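Long-range contact in tyrosyl-tRNA synthetase (Aeropyrum pernix, PDB 2CYA), which probably catalyses the ATP-dependent attachment of tyrosine to its cognate tRNA, by way of a tyrosyl-adenylate intermediate: residues 73-78 and 86-91. Residues are numbered along the deposited sequence; the frame is centred on the assembly and turned at random.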
ATOM      1  N   GLU A  73     -10.221  15.311   3.461  1.00 25.41           N
ATOM      2  CA  GLU A  73     -11.282  14.461   3.991  1.00 27.87           C
ATOM      3  C   GLU A  73     -10.709  13.074   3.755  1.00 28.41           C
ATOM      4  O   GLU A  73     -10.809  12.540   2.659  1.00 29.57           O
ATOM      5  CB  GLU A  73     -12.577  14.710   3.205  1.00 28.94           C
ATOM      6  CG  GLU A  73     -12.997  16.175   3.365  1.00 30.86           C
ATOM      7  CD  GLU A  73     -14.110  16.626   2.454  1.00 33.66           C
ATOM      8  OE1 GLU A  73     -14.324  15.990   1.395  1.00 36.07           O
ATOM      9  OE2 GLU A  73     -14.760  17.649   2.793  1.00 33.72           O
ATOM     10  N   ALA A  74     -10.079  12.521   4.793  1.00 28.38           N
ATOM     11  CA  ALA A  74      -9.398  11.224   4.724  1.00 28.30           C
ATOM     12  C   ALA A  74     -10.356  10.048   4.713  1.00 27.88           C
ATOM     13  O   ALA A  74     -10.356   9.223   5.634  1.00 28.17           O
ATOM     14  CB  ALA A  74      -8.436  11.100   5.888  1.00 24.93           C
ATOM     15  N   THR A  75     -11.156   9.971   3.654  1.00 26.54           N
ATOM     16  CA  THR A  75     -12.165   8.934   3.536  1.00 27.73           C
ATOM     17  C   THR A  75     -11.613   7.521   3.462  1.00 29.78           C
ATOM     18  O   THR A  75     -12.179   6.614   4.071  1.00 28.76           O
ATOM     19  CB  THR A  75     -13.074   9.181   2.316  1.00 28.11           C
ATOM     20  OG1 THR A  75     -12.298   9.107   1.117  1.00 30.84           O
ATOM     21  CG2 THR A  75     -13.741  10.573   2.417  1.00 27.21           C
ATOM     22  N   TRP A  76     -10.512   7.330   2.736  1.00 28.06           N
ATOM     23  CA  TRP A  76      -9.927   5.999   2.630  1.00 31.52           C
ATOM     24  C   TRP A  76      -9.359   5.559   3.982  1.00 30.33           C
ATOM     25  O   TRP A  76      -9.414   4.385   4.346  1.00 32.08           O
ATOM     26  CB  TRP A  76      -8.852   5.976   1.526  1.00 29.35           C
ATOM     27  CG  TRP A  76      -9.462   5.905   0.150  1.00 31.02           C
ATOM     28  CD1 TRP A  76     -10.557   6.589  -0.300  1.00 31.77           C
ATOM     29  CD2 TRP A  76      -9.018   5.095  -0.949  1.00 31.17           C
ATOM     30  NE1 TRP A  76     -10.821   6.258  -1.612  1.00 31.69           N
ATOM     31  CE2 TRP A  76      -9.894   5.339  -2.031  1.00 31.57           C
ATOM     32  CE3 TRP A  76      -7.966   4.186  -1.123  1.00 31.18           C
ATOM     33  CZ2 TRP A  76      -9.752   4.704  -3.267  1.00 32.42           C
ATOM     34  CZ3 TRP A  76      -7.821   3.553  -2.361  1.00 29.62           C
ATOM     35  CH2 TRP A  76      -8.709   3.818  -3.411  1.00 30.03           C
ATOM     36  N   HIS A  77      -8.840   6.511   4.740  1.00 30.40           N
ATOM     37  CA  HIS A  77      -8.295   6.199   6.049  1.00 28.89           C
ATOM     38  C   HIS A  77      -9.436   5.746   6.960  1.00 30.10           C
ATOM     39  O   HIS A  77      -9.276   4.809   7.731  1.00 28.08           O
ATOM     40  CB  HIS A  77      -7.619   7.436   6.648  1.00 29.77           C
ATOM     41  CG  HIS A  77      -6.503   7.975   5.811  1.00 32.09           C
ATOM     42  ND1 HIS A  77      -5.176   7.751   6.109  1.00 32.21           N
ATOM     43  CD2 HIS A  77      -6.518   8.721   4.679  1.00 34.86           C
ATOM     44  CE1 HIS A  77      -4.420   8.339   5.201  1.00 33.80           C
ATOM     45  NE2 HIS A  77      -5.206   8.937   4.322  1.00 34.13           N
ATOM     46  N   ALA A  78     -10.582   6.426   6.875  1.00 31.39           N
ATOM     47  CA  ALA A  78     -11.742   6.088   7.710  1.00 31.94           C
ATOM     48  C   ALA A  78     -12.197   4.680   7.339  1.00 32.07           C
ATOM     49  O   ALA A  78     -12.576   3.871   8.203  1.00 29.59           O
ATOM     50  CB  ALA A  78     -12.882   7.087   7.470  1.00 29.55           C
ATOM     51  N   GLY A  86     -17.530   1.122   7.159  1.00 41.69           N
ATOM     52  CA  GLY A  86     -16.887   1.155   5.858  1.00 41.28           C
ATOM     53  C   GLY A  86     -17.809   1.628   4.749  1.00 40.76           C
ATOM     54  O   GLY A  86     -17.488   1.500   3.568  1.00 39.28           O
ATOM     55  N   ASP A  87     -18.954   2.181   5.130  1.00 40.02           N
ATOM     56  CA  ASP A  87     -19.924   2.684   4.162  1.00 40.77           C
ATOM     57  C   ASP A  87     -19.409   4.031   3.653  1.00 40.34           C
ATOM     58  O   ASP A  87     -19.573   5.056   4.309  1.00 37.03           O
ATOM     59  CB  ASP A  87     -21.285   2.865   4.853  1.00 42.29           C
ATOM     60  CG  ASP A  87     -22.410   3.168   3.880  1.00 44.34           C
ATOM     61  OD1 ASP A  87     -22.215   3.978   2.938  1.00 41.38           O
ATOM     62  OD2 ASP A  87     -23.510   2.596   4.082  1.00 47.60           O
ATOM     63  N   MET A  88     -18.800   4.022   2.474  1.00 41.46           N
ATOM     64  CA  MET A  88     -18.242   5.232   1.893  1.00 41.88           C
ATOM     65  C   MET A  88     -19.220   6.394   1.714  1.00 43.38           C
ATOM     66  O   MET A  88     -18.805   7.560   1.756  1.00 42.51           O
ATOM     67  CB  MET A  88     -17.558   4.901   0.559  1.00 40.65           C
ATOM     68  CG  MET A  88     -16.300   4.028   0.704  1.00 37.84           C
ATOM     69  SD  MET A  88     -15.039   4.753   1.824  1.00 37.25           S
ATOM     70  CE  MET A  88     -14.413   6.053   0.772  1.00 35.72           C
ATOM     71  N   ASP A  89     -20.503   6.092   1.505  1.00 43.93           N
ATOM     72  CA  ASP A  89     -21.513   7.139   1.336  1.00 43.56           C
ATOM     73  C   ASP A  89     -21.732   7.900   2.644  1.00 41.44           C
ATOM     74  O   ASP A  89     -21.929   9.116   2.653  1.00 40.72           O
ATOM     75  CB  ASP A  89     -22.855   6.543   0.909  1.00 47.47           C
ATOM     76  CG  ASP A  89     -22.786   5.838  -0.426  1.00 52.63           C
ATOM     77  OD1 ASP A  89     -22.437   6.495  -1.428  1.00 51.84           O
ATOM     78  OD2 ASP A  89     -23.086   4.621  -0.465  1.00 56.65           O
ATOM     79  N   LEU A  90     -21.735   7.160   3.742  1.00 38.45           N
ATOM     80  CA  LEU A  90     -21.933   7.728   5.061  1.00 38.45           C
ATOM     81  C   LEU A  90     -20.693   8.519   5.479  1.00 37.22           C
ATOM     82  O   LEU A  90     -20.784   9.540   6.166  1.00 34.99           O
ATOM     83  CB  LEU A  90     -22.206   6.602   6.055  1.00 38.23           C
ATOM     84  CG  LEU A  90     -23.661   6.294   6.422  1.00 41.79           C
ATOM     85  CD1 LEU A  90     -24.607   6.475   5.239  1.00 39.63           C
ATOM     86  CD2 LEU A  90     -23.711   4.882   6.965  1.00 39.98           C
ATOM     87  N   ILE A  91     -19.531   8.044   5.054  1.00 35.89           N
ATOM     88  CA  ILE A  91     -18.291   8.728   5.384  1.00 36.27           C
ATOM     89  C   ILE A  91     -18.259  10.068   4.651  1.00 35.98           C
ATOM     90  O   ILE A  91     -17.863  11.082   5.223  1.00 34.72           O
ATOM     91  CB  ILE A  91     -17.072   7.887   4.989  1.00 35.54           C
ATOM     92  CG1 ILE A  91     -17.007   6.649   5.878  1.00 32.50           C
ATOM     93  CG2 ILE A  91     -15.787   8.731   5.086  1.00 35.42           C
ATOM     94  CD1 ILE A  91     -15.844   5.714   5.549  1.00 33.86           C
TER
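T75, W76 and A78 meet M88 and I91 in a buried, apolar contact between the first turns of two successive helices, 75-80 and 88-104, in the class I synthetase catalytic domain. No hydrogen bond spans it; the evidence is van der Waals contact. I91 covers two residues: its CG2 meets T75 CG2 at 3.8 Å, while CG1 lies beside the backbone N (chi1 -68°) and CD1 extends from it anti to CA (chi2 179°), reaching A78 CB at 3.8 Å. An alanine in place of I91 would lose the CG2 contact with T75 and the CD1 contact with A78, probably opening a gap between the two helix starts. M88, bent at chi2 and chi3, crosses T75 at about a right angle and brings CE to 3.7 Å from T75 CB; the same methyl lies 4.0 Å from W76 CD1, oblique to the indole. T75 OG1 and W76 NE1 find their polar partners outside, in D116 and E118. Helix 75-80 follows strand 68-73, which lies between strands 37-42 and 113-116 of the sheet, and E73 bridges to R99 of helix 88-104; W76 also packs on helices 117-121 and 161-175, the latter carrying predicted tyrosine-binding residues Y165 and D172, and on I131 of the second subunit.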